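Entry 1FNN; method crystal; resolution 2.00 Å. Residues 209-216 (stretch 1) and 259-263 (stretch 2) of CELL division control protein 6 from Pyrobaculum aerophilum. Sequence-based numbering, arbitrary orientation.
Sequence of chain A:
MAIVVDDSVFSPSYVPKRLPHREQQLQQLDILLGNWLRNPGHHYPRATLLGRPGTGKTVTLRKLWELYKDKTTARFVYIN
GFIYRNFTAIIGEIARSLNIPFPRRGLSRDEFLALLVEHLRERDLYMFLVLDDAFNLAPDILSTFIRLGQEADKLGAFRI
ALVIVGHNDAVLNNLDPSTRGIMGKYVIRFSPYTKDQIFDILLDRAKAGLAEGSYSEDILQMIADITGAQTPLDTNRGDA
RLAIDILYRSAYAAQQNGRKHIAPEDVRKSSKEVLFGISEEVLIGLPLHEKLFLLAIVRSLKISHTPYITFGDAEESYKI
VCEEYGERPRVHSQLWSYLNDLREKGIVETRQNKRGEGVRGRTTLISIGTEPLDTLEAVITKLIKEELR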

ATOM      1  N   GLY A 209       9.952   4.531 -14.986  1.00 37.41           N
ATOM      2  CA  GLY A 209       9.212   3.605 -15.830  1.00 34.63           C
ATOM      3  C   GLY A 209       8.467   4.203 -17.007  1.00 37.66           C
ATOM      4  O   GLY A 209       7.955   3.413 -17.849  1.00 40.95           O
ATOM      5  N   LEU A 210       8.212   5.499 -17.017  1.00 36.55           N
ATOM      6  CA  LEU A 210       7.386   6.091 -18.070  1.00 37.93           C
ATOM      7  C   LEU A 210       8.185   7.019 -18.961  1.00 39.15           C
ATOM      8  O   LEU A 210       9.171   7.570 -18.466  1.00 37.41           O
ATOM      9  CB  LEU A 210       6.225   6.969 -17.460  1.00 34.42           C
ATOM     10  CG  LEU A 210       5.334   6.142 -16.515  1.00 32.99           C
ATOM     11  CD1 LEU A 210       4.216   7.014 -15.887  1.00 39.68           C
ATOM     12  CD2 LEU A 210       4.739   4.959 -17.251  1.00 33.17           C
ATOM     13  N   ALA A 211       7.669   7.325 -20.170  1.00 42.85           N
ATOM     14  CA  ALA A 211       8.473   8.306 -20.953  1.00 41.03           C
ATOM     15  C   ALA A 211       8.467   9.709 -20.373  1.00 49.22           C
ATOM     16  O   ALA A 211       7.490  10.251 -19.833  1.00 47.15           O
ATOM     17  CB  ALA A 211       8.031   8.346 -22.402  1.00 38.78           C
ATOM     18  N   GLU A 212       9.588  10.417 -20.584  1.00 45.80           N
ATOM     19  CA  GLU A 212       9.718  11.803 -20.169  1.00 49.51           C
ATOM     20  C   GLU A 212       8.681  12.649 -20.924  1.00 49.47           C
ATOM     21  O   GLU A 212       8.289  12.323 -22.052  1.00 46.73           O
ATOM     22  CB  GLU A 212      11.132  12.305 -20.438  1.00 62.10           C
ATOM     23  CG  GLU A 212      11.638  13.339 -19.454  1.00 75.83           C
ATOM     24  CD  GLU A 212      13.149  13.406 -19.360  1.00 89.10           C
ATOM     25  OE1 GLU A 212      13.837  12.804 -20.219  1.00 96.08           O
ATOM     26  OE2 GLU A 212      13.666  14.060 -18.424  1.00 93.30           O
ATOM     27  N   GLY A 213       7.952  13.458 -20.151  1.00 48.96           N
ATOM     28  CA  GLY A 213       6.855  14.254 -20.620  1.00 51.06           C
ATOM     29  C   GLY A 213       5.516  13.576 -20.778  1.00 51.16           C
ATOM     30  O   GLY A 213       4.551  14.253 -21.169  1.00 53.76           O
ATOM     31  N   SER A 214       5.360  12.298 -20.441  1.00 45.91           N
ATOM     32  CA  SER A 214       4.102  11.615 -20.621  1.00 44.28           C
ATOM     33  C   SER A 214       3.173  11.756 -19.405  1.00 40.14           C
ATOM     34  O   SER A 214       2.112  11.137 -19.398  1.00 43.11           O
ATOM     35  CB  SER A 214       4.365  10.144 -20.986  1.00 43.48           C
ATOM     36  OG  SER A 214       4.992   9.473 -19.895  1.00 43.70           O
ATOM     37  N   TYR A 215       3.636  12.357 -18.327  1.00 40.24           N
ATOM     38  CA  TYR A 215       2.868  12.412 -17.097  1.00 43.02           C
ATOM     39  C   TYR A 215       3.122  13.784 -16.526  1.00 42.04           C
ATOM     40  O   TYR A 215       4.217  14.333 -16.680  1.00 45.04           O
ATOM     41  CB  TYR A 215       3.185  11.279 -16.078  1.00 42.11           C
ATOM     42  CG  TYR A 215       4.668  11.375 -15.770  1.00 42.74           C
ATOM     43  CD1 TYR A 215       5.110  12.162 -14.726  1.00 40.16           C
ATOM     44  CD2 TYR A 215       5.579  10.669 -16.567  1.00 41.85           C
ATOM     45  CE1 TYR A 215       6.452  12.262 -14.453  1.00 43.18           C
ATOM     46  CE2 TYR A 215       6.937  10.773 -16.281  1.00 43.28           C
ATOM     47  CZ  TYR A 215       7.351  11.559 -15.241  1.00 42.80           C
ATOM     48  OH  TYR A 215       8.686  11.668 -14.948  1.00 46.03           O
ATOM     49  N   SER A 216       2.141  14.383 -15.841  1.00 42.55           N
ATOM     50  CA  SER A 216       2.454  15.688 -15.231  1.00 41.35           C
ATOM     51  C   SER A 216       2.397  15.547 -13.728  1.00 38.98           C
ATOM     52  O   SER A 216       1.871  14.566 -13.214  1.00 40.87           O
ATOM     53  CB  SER A 216       1.406  16.738 -15.661  1.00 50.14           C
ATOM     54  OG  SER A 216       0.135  16.212 -15.231  1.00 42.41           O
ATOM     55  N   ARG A 259      -2.647   7.872 -27.065  1.00 53.99           N
ATOM     56  CA  ARG A 259      -2.250   9.196 -26.579  1.00 53.20           C
ATOM     57  C   ARG A 259      -0.822   9.204 -26.094  1.00 50.86           C
ATOM     58  O   ARG A 259      -0.323   8.142 -25.763  1.00 51.84           O
ATOM     59  CB  ARG A 259      -3.292   9.667 -25.533  1.00 62.23           C
ATOM     60  CG  ARG A 259      -4.613   9.908 -26.284  1.00 67.93           C
ATOM     61  CD  ARG A 259      -5.757  10.456 -25.463  1.00 64.26           C
ATOM     62  NE  ARG A 259      -6.572   9.388 -24.880  1.00 66.29           N
ATOM     63  CZ  ARG A 259      -6.417   8.984 -23.611  1.00 58.36           C
ATOM     64  NH1 ARG A 259      -5.484   9.596 -22.891  1.00 46.17           N
ATOM     65  NH2 ARG A 259      -7.196   8.011 -23.161  1.00 51.12           N
ATOM     66  N   LYS A 260      -0.171  10.342 -25.954  1.00 48.08           N
ATOM     67  CA  LYS A 260       1.200  10.421 -25.501  1.00 52.77           C
ATOM     68  C   LYS A 260       1.306  10.852 -24.037  1.00 49.25           C
ATOM     69  O   LYS A 260       2.426  11.110 -23.584  1.00 41.84           O
ATOM     70  CB  LYS A 260       1.984  11.468 -26.309  1.00 61.53           C
ATOM     71  CG  LYS A 260       2.312  11.058 -27.732  1.00 74.76           C
ATOM     72  CD  LYS A 260       3.012  12.200 -28.474  1.00 83.56           C
ATOM     73  CE  LYS A 260       3.061  11.927 -29.972  1.00 90.39           C
ATOM     74  NZ  LYS A 260       3.336  13.168 -30.758  1.00 93.50           N
ATOM     75  N   HIS A 261       0.187  11.382 -23.517  1.00 47.38           N
ATOM     76  CA  HIS A 261       0.144  11.941 -22.162  1.00 47.56           C
ATOM     77  C   HIS A 261      -0.963  11.279 -21.351  1.00 43.96           C
ATOM     78  O   HIS A 261      -1.966  10.820 -21.918  1.00 43.20           O
ATOM     79  CB  HIS A 261      -0.036  13.459 -22.156  1.00 60.28           C
ATOM     80  CG  HIS A 261       0.953  14.204 -22.996  1.00 74.36           C
ATOM     81  ND1 HIS A 261       2.056  14.853 -22.491  1.00 80.92           N
ATOM     82  CD2 HIS A 261       0.997  14.401 -24.345  1.00 78.48           C
ATOM     83  CE1 HIS A 261       2.735  15.416 -23.479  1.00 79.78           C
ATOM     84  NE2 HIS A 261       2.111  15.154 -24.616  1.00 79.59           N
ATOM     85  N   ILE A 262      -0.746  11.034 -20.059  1.00 38.30           N
ATOM     86  CA  ILE A 262      -1.846  10.399 -19.305  1.00 38.46           C
ATOM     87  C   ILE A 262      -2.952  11.490 -19.108  1.00 33.44           C
ATOM     88  O   ILE A 262      -2.529  12.610 -18.790  1.00 36.17           O
ATOM     89  CB  ILE A 262      -1.340   9.888 -17.960  1.00 37.54           C
ATOM     90  CG1 ILE A 262      -0.293   8.755 -18.276  1.00 35.94           C
ATOM     91  CG2 ILE A 262      -2.447   9.231 -17.149  1.00 35.63           C
ATOM     92  CD1 ILE A 262       0.398   8.332 -16.982  1.00 34.10           C
ATOM     93  N   ALA A 263      -4.182  11.156 -19.346  1.00 39.26           N
ATOM     94  CA  ALA A 263      -5.200  12.255 -19.066  1.00 40.95           C
ATOM     95  C   ALA A 263      -5.980  11.932 -17.818  1.00 37.67           C
ATOM     96  O   ALA A 263      -6.125  10.764 -17.401  1.00 36.38           O
ATOM     97  CB  ALA A 263      -6.096  12.286 -20.314  1.00 40.69           C
TER

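Two irregular segments of one chain, 209-216 and 259-263, meet over a small area, about 217 Å² summed over both sides, with Ser 214 set against His 261 (CA to CA, 4.3 Å) and Tyr 215 against Ile 262 (CA to CA, 5.6 Å). Arg 259 makes no contact here; its guanidinium nitrogens NH1 and NH2 are hydrogen-bonded elsewhere in the structure. Lys 260 contributes through its backbone: its carbonyl O accepts a CA-H...O contact from Ser 214 CA at 3.4 Å and also lies 3.4 Å from Ser 214 CB, while the extended side chain leads away into solvent. At His 261 the contact runs the other way, His 261 CA lying 3.5 Å from Ser 214 O, and the imidazole brings ND1 to 2.9 Å from Gly 213 O. That carbonyl is presented by a type II turn from Ala 211 to Ser 214, in which Gly 213 takes the positive phi (81°) that glycine tolerates best. The turn is closed at its base by Ser 214, whose N (3.0 Å) and OG (2.6 Å) both donate to Ala 211 O; the p rotamer directs the hydroxyl back to that acceptor. Ile 262 supplies a backbone hydrogen bond between the segments: its N donates to Ser 214 O at 2.9 Å with an N-H...O angle of 153°, so the same oxygen receives both this amide and the weaker His 261 CA-H. The Ile 262 side chain adds an apolar contact, its CD1 lying 4.2 Å from Leu 210 CD1 and 4.2 Å from Tyr 215 CB, distances typical of van der Waals packing. The Tyr 215 ring itself leads away from this segment. Ala 263, at the N-cap position of a helix, points its CB away and takes no part in the contact.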